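Local coordinates for YdhT protein (Bacillus subtilis, PDB 3CBW) that catalyses the endo hydrolysis of beta-1,4-mannosidic linkages in mannan, galactomannan and glucomannan, and takes part in glucomannan degradation, at residues D244-D249 with K269-T274. The protein carries 3 engineered substitutions. Residues are numbered along the deposited sequence; the frame is centred on the assembly and turned at random.
Sequences DIVGLD and KPFAFT
Val-246 and Leu-248 of strand 245-249 pair in parallel with the segment 269-274, whose strand 271-274 has its short axis 33° from theirs. Val-246 N donates to Pro-270 O, Ala-272 N to Val-246 O and Leu-248 N to Ala-272 O, all at 2.9 to 3.0 Å, and Thr-274 N donates weakly to Leu-248 O. Val-246 O also takes the CA-H of Phe-271, CA to O 3.1 Å. Gly-247 is paired with Ala-272, their CA atoms only 4.5 Å apart. On the face carrying Val-246, Leu-248, Phe-271 and Phe-273, CG of Phe-271 stands anti to its backbone N (chi1 173°), which sends the ring toward Leu-248; CD1 of Leu-248 meets it at the edge, 3.8 Å from CZ. CE2 of Phe-271 in turn lies over one face of the Phe-273 ring, near the rim. The other face bears a looser touch, Ile-245 CG2 on Ala-272 CB. At the C-terminal ends of the two segments, Thr-274 OG1 donates to Asp-249 OD1 (2.7 Å), while OD2 is in a salt bridge with Arg-172. Asp-249 also lies close to Glu-176 and Glu-275, by similarity the proton donor and nucleophile, so this end borders the probable catalytic centre. These are neighbouring strands of the family 26 TIM barrel, joined as a beta-alpha-beta unit: Leu-264 of helix 261-265 packs on Val-246, Leu-248 and Phe-271, and strands 220-224 and 301-306 flank the pair.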
loop_
_atom_site.group_PDB
_atom_site.type_symbol
_atom_site.label_atom_id
_atom_site.label_comp_id
_atom_site.label_asym_id
_atom_site.label_seq_id
_atom_site.Cartn_x
_atom_site.Cartn_y
_atom_site.Cartn_z
ATOM N N ASP A 244 -5.503 9.232 -2.864
ATOM C CA ASP A 244 -5.876 8.850 -4.227
ATOM C C ASP A 244 -6.672 7.546 -4.301
ATOM O O ASP A 244 -7.601 7.428 -5.109
ATOM C CB ASP A 244 -4.622 8.721 -5.100
ATOM C CG ASP A 244 -3.943 10.049 -5.324
ATOM O OD1 ASP A 244 -4.602 10.962 -5.862
ATOM O OD2 ASP A 244 -2.751 10.189 -4.975
ATOM N N ILE A 245 -6.284 6.564 -3.483
ATOM C CA ILE A 245 -6.862 5.217 -3.514
ATOM C C ILE A 245 -7.166 4.816 -2.092
ATOM O O ILE A 245 -6.357 5.055 -1.196
ATOM C CB ILE A 245 -5.877 4.190 -4.163
ATOM C CG1 ILE A 245 -5.662 4.521 -5.644
ATOM C CG2 ILE A 245 -6.347 2.737 -3.986
ATOM C CD1 ILE A 245 -4.578 3.716 -6.338
ATOM N N VAL A 246 -8.349 4.242 -1.884
ATOM C CA VAL A 246 -8.713 3.666 -0.588
ATOM C C VAL A 246 -8.681 2.150 -0.699
ATOM O O VAL A 246 -8.837 1.590 -1.794
ATOM C CB VAL A 246 -10.105 4.144 -0.098
ATOM C CG1 VAL A 246 -10.080 5.645 0.117
ATOM C CG2 VAL A 246 -11.237 3.755 -1.089
ATOM N N GLY A 247 -8.490 1.460 0.414
ATOM C CA GLY A 247 -8.480 0.019 0.316
ATOM C C GLY A 247 -8.456 -0.675 1.644
ATOM O O GLY A 247 -8.372 -0.041 2.688
ATOM N N LEU A 248 -8.514 -2.000 1.591
ATOM C CA LEU A 248 -8.493 -2.832 2.784
ATOM C C LEU A 248 -7.302 -3.752 2.806
ATOM O O LEU A 248 -7.011 -4.418 1.809
ATOM C CB LEU A 248 -9.755 -3.696 2.849
ATOM C CG LEU A 248 -11.055 -2.929 3.077
ATOM C CD1 LEU A 248 -12.257 -3.815 2.841
ATOM C CD2 LEU A 248 -11.115 -2.338 4.489
ATOM N N ASP A 249 -6.635 -3.789 3.956
ATOM C CA ASP A 249 -5.731 -4.876 4.295
ATOM C C ASP A 249 -6.588 -5.991 4.905
ATOM O O ASP A 249 -7.190 -5.808 5.962
ATOM C CB ASP A 249 -4.681 -4.411 5.296
ATOM C CG ASP A 249 -3.611 -3.510 4.673
ATOM O OD1 ASP A 249 -3.806 -2.996 3.553
ATOM O OD2 ASP A 249 -2.549 -3.335 5.316
ATOM N N LYS A 269 -13.406 7.205 -4.167
ATOM C CA LYS A 269 -12.023 6.996 -4.580
ATOM C C LYS A 269 -11.938 5.561 -5.069
ATOM O O LYS A 269 -12.672 4.702 -4.566
ATOM C CB LYS A 269 -11.063 7.154 -3.393
ATOM C CG LYS A 269 -11.063 8.527 -2.734
ATOM C CD LYS A 269 -10.326 9.565 -3.558
ATOM C CE LYS A 269 -10.306 10.914 -2.854
ATOM N NZ LYS A 269 -9.413 11.864 -3.605
ATOM N N PRO A 270 -11.044 5.275 -6.032
ATOM C CA PRO A 270 -10.832 3.890 -6.440
ATOM C C PRO A 270 -10.468 3.035 -5.227
ATOM O O PRO A 270 -9.780 3.508 -4.310
ATOM C CB PRO A 270 -9.669 3.986 -7.442
ATOM C CG PRO A 270 -9.809 5.348 -8.010
ATOM C CD PRO A 270 -10.218 6.202 -6.826
ATOM N N PHE A 271 -10.917 1.781 -5.251
ATOM C CA PHE A 271 -10.786 0.844 -4.142
ATOM C C PHE A 271 -9.868 -0.322 -4.516
ATOM O O PHE A 271 -9.945 -0.837 -5.630
ATOM C CB PHE A 271 -12.179 0.296 -3.769
ATOM C CG PHE A 271 -12.139 -0.801 -2.743
ATOM C CD1 PHE A 271 -12.199 -0.508 -1.387
ATOM C CD2 PHE A 271 -11.986 -2.132 -3.131
ATOM C CE1 PHE A 271 -12.112 -1.531 -0.453
ATOM C CE2 PHE A 271 -11.887 -3.148 -2.201
ATOM C CZ PHE A 271 -11.961 -2.855 -0.875
ATOM N N ALA A 272 -9.031 -0.744 -3.573
ATOM C CA ALA A 272 -8.161 -1.900 -3.779
ATOM C C ALA A 272 -8.078 -2.764 -2.538
ATOM O O ALA A 272 -8.351 -2.299 -1.427
ATOM C CB ALA A 272 -6.768 -1.437 -4.174
ATOM N N PHE A 273 -7.746 -4.035 -2.733
ATOM C CA PHE A 273 -7.322 -4.889 -1.624
ATOM C C PHE A 273 -5.822 -4.729 -1.449
ATOM O O PHE A 273 -5.014 -5.355 -2.140
ATOM C CB PHE A 273 -7.729 -6.349 -1.856
ATOM C CG PHE A 273 -9.177 -6.596 -1.543
ATOM C CD1 PHE A 273 -9.614 -6.556 -0.221
ATOM C CD2 PHE A 273 -10.112 -6.781 -2.540
ATOM C CE1 PHE A 273 -10.949 -6.727 0.100
ATOM C CE2 PHE A 273 -11.461 -6.972 -2.218
ATOM C CZ PHE A 273 -11.871 -6.929 -0.895
ATOM N N THR A 274 -5.469 -3.796 -0.575
ATOM C CA THR A 274 -4.118 -3.277 -0.483
ATOM C C THR A 274 -3.137 -4.244 0.177
ATOM O O THR A 274 -1.932 -4.089 0.008
ATOM C CB THR A 274 -4.145 -1.910 0.205
ATOM O OG1 THR A 274 -4.990 -1.980 1.356
ATOM C CG2 THR A 274 -4.707 -0.862 -0.741
#